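Local coordinates for choline/ethanolamine kinase family protein (Mesorhizobium loti, PDB 3DXQ), which probably acts as an ethanolamine or choline kinase, a small-molecule phosphotransferase built on a protein-kinase-like fold, at residues Ala13-Leu17 against Val74-Asp78; Arg55-Ala61 against Trp197-Gly201; Pro97-Lys101 against Gly216-Gln222; Gly210-Val214 against Lys247-Asp251; Trp254-Leu259 against Phe271-Ala275. All coordinates share one frame; numbering follows the deposited sequence.

Contact 1 (Ala13-Leu17 against Val74-Asp78); sequences AIPML and VLHVD
Ile14 and His76 mark the closest backbone approach between the loop 13-17 and the edge strand 74-77, and even there CA of Ile14 lies 8.1 Å from CA of His76, so side chains alone bridge the gap. The loop curls back on itself through a backbone bond from Leu17 N to Ile14 O. The strand carries a classic beta bulge, with Leu75 and His76 both set against Val85 of the adjacent strand 84-87; as a result these two successive residues both direct their CB atoms at the loop.

The imidazole of His76 meets both branches of Ile14. Ile14 CG2, anti to the backbone N, approaches His76 ND1 obliquely at 3.2 Å, whereas Ile14 CG1 lies at the ring edge, in its plane and 3.8 Å from His76 ND1. Beside this pair, selenomethionine Met16 crosses Leu75 at about a right angle: SE of Met16 is 4.0 Å from CB of Leu75, and the bend at chi3 (13°) folds Met16 CE back to Leu75 CD1.

Ile14 and Leu17 also rest on strands 40-45 and 84-87, while Val74 and Val77 meet helix 55-67. The loop following the N-terminal helix 3-10 thus packs against the five-stranded antiparallel sheet, whose 1-2-3-5-4 strand order is that of the N-terminal lobe of the kinase fold.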
# COMPACT_ATOMS: atom_id res chain seq x y z
N ALA A 13 -6.70 12.59 26.78
CA ALA A 13 -6.68 13.64 25.77
C ALA A 13 -8.00 13.71 25.04
O ALA A 13 -8.74 14.66 25.24
CB ALA A 13 -5.55 13.41 24.75
N ILE A 14 -8.33 12.68 24.26
CA ILE A 14 -9.50 12.75 23.38
C ILE A 14 -10.82 12.80 24.14
O ILE A 14 -11.20 11.82 24.75
CB ILE A 14 -9.58 11.60 22.40
CG1 ILE A 14 -8.23 11.36 21.71
CG2 ILE A 14 -10.65 11.90 21.36
CD1 ILE A 14 -7.39 10.30 22.36
N PRO A 15 -11.54 13.94 24.07
CA PRO A 15 -12.83 14.07 24.78
C PRO A 15 -13.85 13.00 24.39
O PRO A 15 -14.49 12.44 25.26
CB PRO A 15 -13.32 15.46 24.37
CG PRO A 15 -12.10 16.21 24.00
CD PRO A 15 -11.21 15.18 23.35
N MSE A 16 -13.98 12.70 23.11
CA MSE A 16 -14.96 11.68 22.67
C MSE A 16 -14.66 10.23 23.08
O MSE A 16 -15.55 9.38 23.03
CB MSE A 16 -15.22 11.74 21.16
CG MSE A 16 -14.08 12.25 20.33
SE MSE A 16 -14.26 11.70 18.49
CE MSE A 16 -16.04 11.08 18.41
N LEU A 17 -13.42 9.94 23.48
CA LEU A 17 -13.11 8.63 24.03
C LEU A 17 -12.94 8.66 25.55
O LEU A 17 -13.10 7.64 26.20
CB LEU A 17 -11.85 8.07 23.38
CG LEU A 17 -11.99 7.68 21.91
CD1 LEU A 17 -10.64 7.22 21.37
CD2 LEU A 17 -13.02 6.60 21.76
N VAL A 74 -12.92 10.25 9.53
CA VAL A 74 -11.86 10.67 10.44
C VAL A 74 -12.47 11.65 11.41
O VAL A 74 -12.80 12.76 11.05
CB VAL A 74 -10.70 11.33 9.69
CG1 VAL A 74 -9.73 11.95 10.66
CG2 VAL A 74 -10.01 10.32 8.83
N LEU A 75 -12.64 11.22 12.66
CA LEU A 75 -13.35 12.02 13.65
C LEU A 75 -12.45 12.92 14.48
O LEU A 75 -12.94 13.87 15.09
CB LEU A 75 -14.15 11.11 14.58
CG LEU A 75 -15.08 10.15 13.83
CD1 LEU A 75 -15.80 9.26 14.82
CD2 LEU A 75 -16.08 10.91 12.94
N HIS A 76 -11.15 12.64 14.52
CA HIS A 76 -10.29 13.46 15.35
C HIS A 76 -8.84 13.23 15.04
O HIS A 76 -8.44 12.14 14.66
CB HIS A 76 -10.59 13.17 16.84
CG HIS A 76 -9.93 14.12 17.78
ND1 HIS A 76 -9.41 13.73 19.00
CD2 HIS A 76 -9.68 15.45 17.68
CE1 HIS A 76 -8.88 14.77 19.61
NE2 HIS A 76 -9.03 15.83 18.83
N VAL A 77 -8.05 14.29 15.15
CA VAL A 77 -6.62 14.21 14.95
C VAL A 77 -5.98 15.03 16.06
O VAL A 77 -6.54 16.04 16.49
CB VAL A 77 -6.21 14.74 13.59
CG1 VAL A 77 -4.72 14.57 13.38
CG2 VAL A 77 -6.98 14.02 12.52
N ASP A 78 -4.84 14.58 16.54
CA ASP A 78 -4.17 15.27 17.61
C ASP A 78 -2.94 15.96 17.02
O ASP A 78 -2.06 15.28 16.49
CB ASP A 78 -3.78 14.28 18.71
CG ASP A 78 -3.34 14.96 19.99
OD1 ASP A 78 -3.16 16.20 19.98
OD2 ASP A 78 -3.16 14.24 21.00

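Contact 2 (Arg55-Ala61 against Trp197-Gly201); sequences RANEAVA and WEYSG
Arg55 opens a salt-bridge network joining helix 55-67, which corresponds in position to the C helix of protein kinases, to the beta turn Trp197-Ser200, following Asp196, probably the equivalent of the DFG aspartate. CB of Arg55 points away from the turn, but with CG beside the backbone N (chi1 -55°), a bend at chi2 brings the guanidinium back. NH1 of Arg55 then bridges two carboxylates, reaching Glu198 OE1 at 3.2 Å and Glu58 OE1 at 3.0 Å.

CB of Asn57 points toward the beta turn, and with CG anti to the backbone N (chi1 -175°) the amide reaches it. Its ND2 donates to Ser200 O at 3.1 Å, with the acceptor close to the amide plane, and more weakly to Glu198 O.

Glu58 extends alongside Glu198, both pointing the same way, their carboxylate planes only 6° apart. CG of Glu58 lies 3.7 Å from the backbone N of Glu198, while OE1 of Glu58 is met by the arginine from above the carboxylate plane.

Ala61 rests its methyl against the CB atoms of both Trp197 and Ser200. Next to it Trp197 O accepts from both N and OG of Ser200, on one face of its carbonyl plane, OG at 2.8 Å.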
# COMPACT_ATOMS: atom_id res chain seq x y z
N ARG A 55 3.15 12.29 9.28
CA ARG A 55 1.76 12.37 9.76
C ARG A 55 0.92 13.53 9.22
O ARG A 55 -0.30 13.44 9.15
CB ARG A 55 1.75 12.33 11.29
CG ARG A 55 2.47 11.14 11.90
CD ARG A 55 1.98 9.86 11.30
NE ARG A 55 2.60 8.72 11.94
CZ ARG A 55 2.37 7.47 11.59
NH1 ARG A 55 1.53 7.20 10.60
NH2 ARG A 55 2.98 6.49 12.23
N ALA A 56 1.57 14.62 8.84
CA ALA A 56 0.86 15.75 8.26
C ALA A 56 0.17 15.33 6.95
O ALA A 56 -0.98 15.72 6.70
CB ALA A 56 1.82 16.89 8.00
N ASN A 57 0.88 14.56 6.14
CA ASN A 57 0.33 14.03 4.90
C ASN A 57 -0.87 13.15 5.19
O ASN A 57 -1.95 13.37 4.63
CB ASN A 57 1.39 13.23 4.13
CG ASN A 57 0.89 12.77 2.78
OD1 ASN A 57 0.35 13.56 2.01
ND2 ASN A 57 1.05 11.48 2.49
N GLU A 58 -0.68 12.18 6.08
CA GLU A 58 -1.71 11.21 6.41
C GLU A 58 -3.01 11.89 6.78
O GLU A 58 -4.07 11.49 6.32
CB GLU A 58 -1.26 10.30 7.57
CG GLU A 58 -2.17 9.09 7.80
CD GLU A 58 -1.78 8.30 9.02
OE1 GLU A 58 -0.89 8.75 9.77
OE2 GLU A 58 -2.38 7.23 9.23
N ALA A 59 -2.93 12.93 7.60
CA ALA A 59 -4.15 13.60 8.07
C ALA A 59 -4.95 14.13 6.88
O ALA A 59 -6.15 13.87 6.76
CB ALA A 59 -3.81 14.72 9.08
N VAL A 60 -4.27 14.84 5.99
CA VAL A 60 -4.94 15.43 4.84
C VAL A 60 -5.47 14.34 3.92
O VAL A 60 -6.59 14.39 3.44
CB VAL A 60 -3.99 16.37 4.06
CG1 VAL A 60 -4.66 16.88 2.79
CG2 VAL A 60 -3.50 17.51 4.95
N ALA A 61 -4.63 13.34 3.69
CA ALA A 61 -4.97 12.25 2.81
C ALA A 61 -6.20 11.48 3.29
O ALA A 61 -7.13 11.26 2.51
CB ALA A 61 -3.77 11.30 2.66
N TRP A 197 -3.31 5.83 5.34
CA TRP A 197 -3.02 6.69 4.21
C TRP A 197 -1.72 7.42 4.33
O TRP A 197 -1.50 8.42 3.67
CB TRP A 197 -4.18 7.69 4.03
CG TRP A 197 -5.45 6.96 3.79
CD1 TRP A 197 -6.29 6.46 4.72
CD2 TRP A 197 -6.00 6.58 2.51
NE1 TRP A 197 -7.35 5.82 4.13
CE2 TRP A 197 -7.19 5.88 2.77
CE3 TRP A 197 -5.61 6.79 1.19
CZ2 TRP A 197 -7.99 5.38 1.75
CZ3 TRP A 197 -6.40 6.29 0.18
CH2 TRP A 197 -7.58 5.60 0.46
N GLU A 198 -0.82 6.90 5.15
CA GLU A 198 0.45 7.60 5.39
C GLU A 198 1.36 7.74 4.16
O GLU A 198 2.15 8.69 4.09
CB GLU A 198 1.20 6.97 6.56
CG GLU A 198 1.66 5.55 6.31
CD GLU A 198 2.05 4.83 7.58
OE1 GLU A 198 2.86 5.39 8.36
OE2 GLU A 198 1.54 3.70 7.78
N TYR A 199 1.26 6.82 3.20
CA TYR A 199 2.10 6.88 2.00
C TYR A 199 1.36 7.45 0.77
O TYR A 199 1.88 7.42 -0.34
CB TYR A 199 2.66 5.50 1.66
CG TYR A 199 3.58 4.89 2.68
CD1 TYR A 199 4.97 5.09 2.62
CD2 TYR A 199 3.08 4.06 3.67
CE1 TYR A 199 5.82 4.49 3.55
CE2 TYR A 199 3.91 3.48 4.61
CZ TYR A 199 5.28 3.69 4.55
OH TYR A 199 6.07 3.08 5.49
N SER A 200 0.16 7.97 0.98
CA SER A 200 -0.68 8.48 -0.10
C SER A 200 0.02 9.54 -0.89
O SER A 200 0.88 10.23 -0.36
CB SER A 200 -1.97 9.08 0.44
OG SER A 200 -2.72 8.13 1.16
N GLY A 201 -0.39 9.68 -2.15
CA GLY A 201 0.14 10.69 -3.06
C GLY A 201 -0.49 10.60 -4.46
O GLY A 201 -1.24 9.66 -4.77

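Contact 3 (Pro97-Lys101 against Gly216-Gln222); sequences PEKFK and GKFNANQ
Gly216 and Pro97 bring the two backbones together where the chain leaves helix 206-215: their CA atoms are 4.3 Å apart, and CB of Pro97 rests on the carbonyl oxygen of Gly216 at 3.5 Å. Lys217 is the first residue beyond that helix to leave helical geometry. Its positive phi (52°) ends the helical path, and its carbonyl receives the ammonium of Lys101, with NZ of Lys101 3.0 Å from O of Lys217, above the carbonyl plane. Bends at chi2 and chi4 wrap the lysine back toward this acceptor.

The ring of Phe218 presents its edge to the face of Phe100, a T-shaped pair with ring centroids 5.2 Å apart and planes inclined at 60°. CZ of Phe218 sits above the Phe100 ring, offset toward the rim, and Leu212 packs against both phenyl groups.

Asn219 is the N-cap of helix 220-231. With Gln222 it forms a capping box: Asn219 N donates to Gln222 OE1 at 2.9 Å, and Gln222 N returns a bond to Asn219 OD1, nearly along the C=O axis, at 3.0 Å.

The Gln222 amide therefore has its oxygen engaged by the cap, and its NE2 swings over one face of Phe218 to give a weak bond to Phe100 O. The side chain of Lys101 crosses that of Gln222 at about a right angle, CD lying nearest the amide oxygen.

Short helix 97-102 is thereby packed against the junction of helices 206-215 and 220-231, an element of the largely helical C-terminal lobe of the kinase-like fold.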
# COMPACT_ATOMS: atom_id res chain seq x y z
N PRO A 97 -3.67 -12.12 2.10
CA PRO A 97 -3.61 -12.94 0.90
C PRO A 97 -4.61 -14.09 0.93
O PRO A 97 -5.37 -14.27 -0.04
CB PRO A 97 -2.17 -13.48 0.91
CG PRO A 97 -1.39 -12.47 1.67
CD PRO A 97 -2.33 -11.86 2.66
N GLU A 98 -4.61 -14.84 2.02
CA GLU A 98 -5.49 -16.00 2.16
C GLU A 98 -6.96 -15.62 1.97
O GLU A 98 -7.67 -16.26 1.21
CB GLU A 98 -5.26 -16.70 3.51
CG GLU A 98 -5.99 -18.03 3.65
CD GLU A 98 -5.85 -18.68 5.04
OE1 GLU A 98 -4.91 -18.33 5.80
OE2 GLU A 98 -6.68 -19.57 5.36
N LYS A 99 -7.41 -14.57 2.65
CA LYS A 99 -8.81 -14.17 2.51
C LYS A 99 -9.16 -13.67 1.11
O LYS A 99 -10.34 -13.72 0.72
CB LYS A 99 -9.18 -13.12 3.55
CG LYS A 99 -9.17 -13.63 5.00
CD LYS A 99 -8.97 -12.44 5.96
CE LYS A 99 -8.97 -12.84 7.42
NZ LYS A 99 -10.36 -13.05 7.87
N PHE A 100 -8.17 -13.20 0.35
CA PHE A 100 -8.40 -12.75 -1.03
C PHE A 100 -8.67 -13.90 -1.99
O PHE A 100 -9.26 -13.70 -3.03
CB PHE A 100 -7.26 -11.84 -1.54
CG PHE A 100 -7.53 -10.36 -1.34
CD1 PHE A 100 -8.56 -9.72 -2.02
CD2 PHE A 100 -6.74 -9.60 -0.48
CE1 PHE A 100 -8.81 -8.36 -1.83
CE2 PHE A 100 -6.97 -8.26 -0.31
CZ PHE A 100 -8.02 -7.63 -0.99
N LYS A 101 -8.21 -15.09 -1.64
CA LYS A 101 -8.55 -16.32 -2.38
C LYS A 101 -9.87 -16.88 -1.81
O LYS A 101 -10.73 -17.37 -2.53
CB LYS A 101 -7.46 -17.40 -2.21
CG LYS A 101 -6.01 -17.01 -2.48
CD LYS A 101 -5.55 -17.26 -3.91
CE LYS A 101 -4.01 -17.40 -4.01
NZ LYS A 101 -3.26 -16.33 -3.33
N GLY A 216 -0.86 -9.25 -2.18
CA GLY A 216 -1.85 -10.33 -1.97
C GLY A 216 -1.51 -11.68 -2.58
O GLY A 216 -2.30 -12.62 -2.47
N LYS A 217 -0.35 -11.76 -3.24
CA LYS A 217 0.06 -12.97 -3.95
C LYS A 217 -1.06 -13.40 -4.89
O LYS A 217 -1.47 -14.55 -4.89
CB LYS A 217 0.41 -14.10 -2.98
CG LYS A 217 1.30 -13.69 -1.82
CD LYS A 217 1.95 -14.89 -1.13
CE LYS A 217 2.67 -14.47 0.16
NZ LYS A 217 3.53 -15.55 0.74
N PHE A 218 -1.55 -12.44 -5.67
CA PHE A 218 -2.67 -12.68 -6.57
C PHE A 218 -2.26 -13.53 -7.73
O PHE A 218 -1.21 -13.32 -8.31
CB PHE A 218 -3.19 -11.36 -7.14
CG PHE A 218 -4.16 -10.66 -6.26
CD1 PHE A 218 -4.12 -10.81 -4.88
CD2 PHE A 218 -5.07 -9.76 -6.82
CE1 PHE A 218 -5.03 -10.13 -4.08
CE2 PHE A 218 -5.97 -9.07 -6.01
CZ PHE A 218 -5.95 -9.26 -4.65
N ASN A 219 -3.09 -14.50 -8.08
CA ASN A 219 -2.80 -15.31 -9.26
C ASN A 219 -3.42 -14.59 -10.46
O ASN A 219 -4.10 -13.59 -10.29
CB ASN A 219 -3.29 -16.76 -9.12
CG ASN A 219 -4.77 -16.84 -8.84
OD1 ASN A 219 -5.55 -15.96 -9.24
ND2 ASN A 219 -5.17 -17.87 -8.14
N ALA A 220 -3.16 -15.11 -11.66
CA ALA A 220 -3.67 -14.53 -12.90
C ALA A 220 -5.16 -14.23 -12.85
O ALA A 220 -5.59 -13.17 -13.30
CB ALA A 220 -3.38 -15.45 -14.06
N ASN A 221 -5.92 -15.16 -12.31
CA ASN A 221 -7.37 -15.03 -12.22
C ASN A 221 -7.81 -13.85 -11.37
O ASN A 221 -8.68 -13.10 -11.75
CB ASN A 221 -7.99 -16.33 -11.68
CG ASN A 221 -7.82 -17.47 -12.63
OD1 ASN A 221 -7.36 -18.56 -12.26
ND2 ASN A 221 -8.15 -17.22 -13.89
N GLN A 222 -7.17 -13.69 -10.22
CA GLN A 222 -7.47 -12.61 -9.31
C GLN A 222 -7.16 -11.26 -9.96
O GLN A 222 -7.94 -10.30 -9.83
CB GLN A 222 -6.68 -12.78 -8.01
CG GLN A 222 -7.19 -13.93 -7.14
CD GLN A 222 -6.33 -14.15 -5.92
OE1 GLN A 222 -5.19 -14.63 -6.02
NE2 GLN A 222 -6.90 -13.89 -4.76

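Contact 4 (Gly210-Val214 against Lys247-Asp251); sequences GDLSV and KAMCD
Val214 divides its two methyl groups between successive turns of the opposing helix. CG1, anti to the backbone N (chi1 169°), faces the carboxylate of Asp251, 3.3 Å from its OD1; CG2 lies against CB and CG of Lys247. Valine and lysine meet obliquely, as do valine and aspartate. The axes of the short helical segments approach to 8.5 Å at a signed angle of -72°.

The backbones come nearest at Gly210, whose CA is 4.7 Å from CA of Lys247, and Lys247 CG lies beside Gly210 O. Lys247 then runs on past Ser213, its chain bent at chi3. Its ammonium is not bonded to the serine hydroxyl; instead, both converge on Asp223, NZ of Lys247 by a salt bridge and OG of Ser213 by a hydrogen bond. On the other flank, Cys250 points its sulfur at the carboxylate of Asp211.

Asp251 likewise looks past the interface, forming salt bridges to Arg278 and Arg281 of helix 271-287. No hydrogen bond spans the two segments, which meet by packing, partly aliphatic and partly of Val214 and Cys250 against carboxylates, while Lys247 and Asp251 find their charge partners outside them. Two arginines at one buried carboxylate would probably keep Asp251 ionised, and the lysine-Asp223 pair should likewise favour the charged forms.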
# COMPACT_ATOMS: atom_id res chain seq x y z
N GLY A 210 -1.05 -2.80 -9.06
CA GLY A 210 0.15 -3.66 -9.07
C GLY A 210 0.62 -4.00 -7.66
O GLY A 210 1.03 -5.14 -7.37
N ASP A 211 0.54 -3.01 -6.78
CA ASP A 211 1.01 -3.18 -5.41
C ASP A 211 0.15 -4.19 -4.66
O ASP A 211 0.67 -5.10 -4.02
CB ASP A 211 1.01 -1.84 -4.69
CG ASP A 211 1.83 -1.86 -3.39
OD1 ASP A 211 1.57 -2.64 -2.47
OD2 ASP A 211 2.71 -1.00 -3.27
N LEU A 212 -1.16 -4.03 -4.74
CA LEU A 212 -2.07 -4.98 -4.10
C LEU A 212 -1.82 -6.38 -4.61
O LEU A 212 -1.75 -7.31 -3.82
CB LEU A 212 -3.51 -4.58 -4.38
CG LEU A 212 -4.59 -5.54 -3.91
CD1 LEU A 212 -4.29 -6.00 -2.48
CD2 LEU A 212 -5.98 -4.85 -4.01
N SER A 213 -1.68 -6.53 -5.93
CA SER A 213 -1.47 -7.84 -6.52
C SER A 213 -0.26 -8.55 -5.94
O SER A 213 -0.36 -9.72 -5.56
CB SER A 213 -1.29 -7.73 -8.04
OG SER A 213 -1.22 -9.00 -8.65
N VAL A 214 0.88 -7.85 -5.87
CA VAL A 214 2.11 -8.43 -5.32
C VAL A 214 2.00 -8.70 -3.82
O VAL A 214 2.56 -9.69 -3.31
CB VAL A 214 3.34 -7.55 -5.59
CG1 VAL A 214 4.53 -8.03 -4.80
CG2 VAL A 214 3.66 -7.57 -7.02
N LYS A 247 4.12 -4.42 -10.43
CA LYS A 247 4.37 -5.59 -9.60
C LYS A 247 5.89 -5.72 -9.39
O LYS A 247 6.35 -5.86 -8.27
CB LYS A 247 3.85 -6.87 -10.24
CG LYS A 247 2.40 -7.24 -9.97
CD LYS A 247 2.00 -8.41 -10.86
CE LYS A 247 1.11 -9.43 -10.17
NZ LYS A 247 0.56 -10.45 -11.12
N ALA A 248 6.65 -5.64 -10.48
CA ALA A 248 8.11 -5.78 -10.39
C ALA A 248 8.74 -4.61 -9.63
O ALA A 248 9.53 -4.83 -8.72
CB ALA A 248 8.74 -5.91 -11.79
N MSE A 249 8.39 -3.38 -9.99
CA MSE A 249 8.98 -2.21 -9.34
C MSE A 249 8.63 -2.09 -7.87
O MSE A 249 9.43 -1.58 -7.09
CB MSE A 249 8.55 -0.92 -10.05
CG MSE A 249 9.15 -0.72 -11.43
SE MSE A 249 11.06 -1.19 -11.52
CE MSE A 249 11.54 -0.06 -12.97
N CYS A 250 7.43 -2.52 -7.52
CA CYS A 250 6.98 -2.53 -6.14
C CYS A 250 7.87 -3.41 -5.28
O CYS A 250 8.36 -3.00 -4.25
CB CYS A 250 5.55 -3.03 -6.08
SG CYS A 250 4.78 -2.86 -4.49
N ASP A 251 8.10 -4.63 -5.73
CA ASP A 251 9.03 -5.52 -5.04
C ASP A 251 10.42 -4.92 -4.96
O ASP A 251 11.09 -5.04 -3.92
CB ASP A 251 9.12 -6.87 -5.75
CG ASP A 251 8.15 -7.91 -5.21
OD1 ASP A 251 7.73 -7.81 -4.04
OD2 ASP A 251 7.84 -8.86 -5.95

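Contact 5 (Trp254-Leu259 against Phe271-Ala275); sequences WTLWGL and FRAYA
Trp257 and Phe271 bring flat groups together across the helix pair. One face of the Trp257 indole is covered from within its own helix by Trp254, whose CZ3 stands 3.8 Å above the ring centre. At the indole edge, near its plane, lies CE1 of Tyr274, 4.2 Å from Trp257 CZ3. That same CZ3 occupies the edge of Phe271, 3.6 Å from Phe271 CE1. The six-membered ring of Trp257 and the phenyl are inclined at 73°, with centroids 5.7 Å apart. The indole is carried out toward this cluster because its CG is anti to the backbone N (chi1 175°).

Tyr274 has Trp254 O at its ring edge, near the plane, and its hydroxyl is hydrogen-bonded to Arg278. Beneath the aromatics the axes of the two short helical segments run nearly antiparallel, at 167°, and CA of Thr255 is 4.6 Å from CA of Ala275. Gly258 lines the groove between them, its carbonyl oxygen 3.5 Å from CB of Phe271. Thr255 OG1 turns back to bond Asp251 O in its own helix.

Helices 237-263 and 271-287 form an antiparallel hairpin in the C-terminal lobe. Its cluster of two tryptophans, a phenylalanine and a tyrosine, with Trp254 touching Asp179, resembles the aromatic pocket that receives the choline head group in choline kinases, although such a role here is only inferred.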
# COMPACT_ATOMS: atom_id res chain seq x y z
N TRP A 254 10.73 -1.98 -2.20
CA TRP A 254 10.79 -2.53 -0.86
C TRP A 254 12.03 -3.39 -0.65
O TRP A 254 12.63 -3.37 0.42
CB TRP A 254 9.51 -3.30 -0.57
CG TRP A 254 8.35 -2.37 -0.41
CD1 TRP A 254 7.29 -2.22 -1.25
CD2 TRP A 254 8.14 -1.46 0.67
NE1 TRP A 254 6.43 -1.26 -0.77
CE2 TRP A 254 6.93 -0.78 0.42
CE3 TRP A 254 8.87 -1.15 1.83
CZ2 TRP A 254 6.42 0.18 1.28
CZ3 TRP A 254 8.37 -0.19 2.69
CH2 TRP A 254 7.15 0.46 2.41
N THR A 255 12.44 -4.16 -1.66
CA THR A 255 13.67 -4.94 -1.53
C THR A 255 14.83 -4.04 -1.08
O THR A 255 15.51 -4.34 -0.10
CB THR A 255 14.06 -5.60 -2.84
OG1 THR A 255 13.14 -6.67 -3.11
CG2 THR A 255 15.48 -6.16 -2.77
N LEU A 256 15.03 -2.94 -1.81
CA LEU A 256 16.10 -1.98 -1.50
C LEU A 256 15.95 -1.36 -0.11
O LEU A 256 16.93 -1.19 0.61
CB LEU A 256 16.15 -0.88 -2.55
CG LEU A 256 16.54 -1.29 -3.97
CD1 LEU A 256 16.42 -0.11 -4.91
CD2 LEU A 256 17.93 -1.86 -4.01
N TRP A 257 14.71 -1.01 0.24
CA TRP A 257 14.39 -0.50 1.58
C TRP A 257 14.78 -1.50 2.69
O TRP A 257 15.35 -1.11 3.72
CB TRP A 257 12.90 -0.23 1.68
CG TRP A 257 12.44 0.17 3.03
CD1 TRP A 257 12.41 1.43 3.54
CD2 TRP A 257 11.90 -0.69 4.04
NE1 TRP A 257 11.88 1.42 4.81
CE2 TRP A 257 11.56 0.13 5.14
CE3 TRP A 257 11.66 -2.07 4.13
CZ2 TRP A 257 11.00 -0.39 6.33
CZ3 TRP A 257 11.11 -2.59 5.31
CH2 TRP A 257 10.78 -1.75 6.39
N GLY A 258 14.46 -2.77 2.45
CA GLY A 258 14.77 -3.86 3.38
C GLY A 258 16.26 -4.08 3.57
O GLY A 258 16.70 -4.44 4.66
N LEU A 259 17.03 -3.89 2.50
CA LEU A 259 18.50 -3.95 2.60
C LEU A 259 19.03 -2.80 3.47
O LEU A 259 19.97 -2.98 4.25
CB LEU A 259 19.16 -3.95 1.22
CG LEU A 259 19.29 -5.33 0.55
CD1 LEU A 259 17.98 -6.05 0.49
CD2 LEU A 259 19.88 -5.24 -0.86
N PHE A 271 15.34 -8.86 8.22
CA PHE A 271 15.45 -8.13 6.96
C PHE A 271 16.26 -8.87 5.89
O PHE A 271 15.88 -8.89 4.71
CB PHE A 271 15.95 -6.70 7.22
CG PHE A 271 14.92 -5.83 7.91
CD1 PHE A 271 13.83 -5.32 7.20
CD2 PHE A 271 15.01 -5.54 9.27
CE1 PHE A 271 12.86 -4.52 7.83
CE2 PHE A 271 14.04 -4.74 9.91
CZ PHE A 271 12.96 -4.24 9.18
N ARG A 272 17.35 -9.54 6.30
CA ARG A 272 18.12 -10.38 5.37
C ARG A 272 17.22 -11.40 4.66
O ARG A 272 17.55 -11.84 3.57
CB ARG A 272 19.26 -11.11 6.09
N ALA A 273 16.09 -11.76 5.29
CA ALA A 273 15.07 -12.64 4.72
C ALA A 273 14.09 -11.87 3.84
O ALA A 273 14.02 -12.12 2.64
CB ALA A 273 14.32 -13.38 5.82
N TYR A 274 13.33 -10.94 4.45
CA TYR A 274 12.32 -10.09 3.77
C TYR A 274 12.83 -9.59 2.42
O TYR A 274 12.18 -9.75 1.39
CB TYR A 274 12.00 -8.89 4.66
CG TYR A 274 10.95 -7.91 4.16
CD1 TYR A 274 11.31 -6.86 3.32
CD2 TYR A 274 9.62 -8.01 4.56
CE1 TYR A 274 10.36 -5.95 2.88
CE2 TYR A 274 8.66 -7.10 4.11
CZ TYR A 274 9.04 -6.07 3.28
OH TYR A 274 8.09 -5.16 2.86
N ALA A 275 14.02 -9.00 2.45
CA ALA A 275 14.68 -8.49 1.25
C ALA A 275 14.89 -9.58 0.19
O ALA A 275 14.52 -9.40 -0.97
CB ALA A 275 16.01 -7.89 1.63

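From the N terminus, contact 1 closes the first loop by joining the segment after helix 3-10 to the N-lobe sheet. Contact 2 crosses it, since helix 55-67 lies within that loop but pairs with the turn 197-201 far along the chain. Contact 3 crosses contact 2 in turn, and contact 4 crosses contact 3, so contacts 2, 3 and 4 interlock in sequence, contact 2 tying the N-terminal lobe to the C-terminal one. Contact 5 follows in series as a local hairpin on the long helix 237-263 it shares with contact 4. Contacts 3 and 4 meet through a probable hydrogen bond from Phe218 N to Ser213 O, while Tyr199 packs on Trp254, linking contacts 2 and 5.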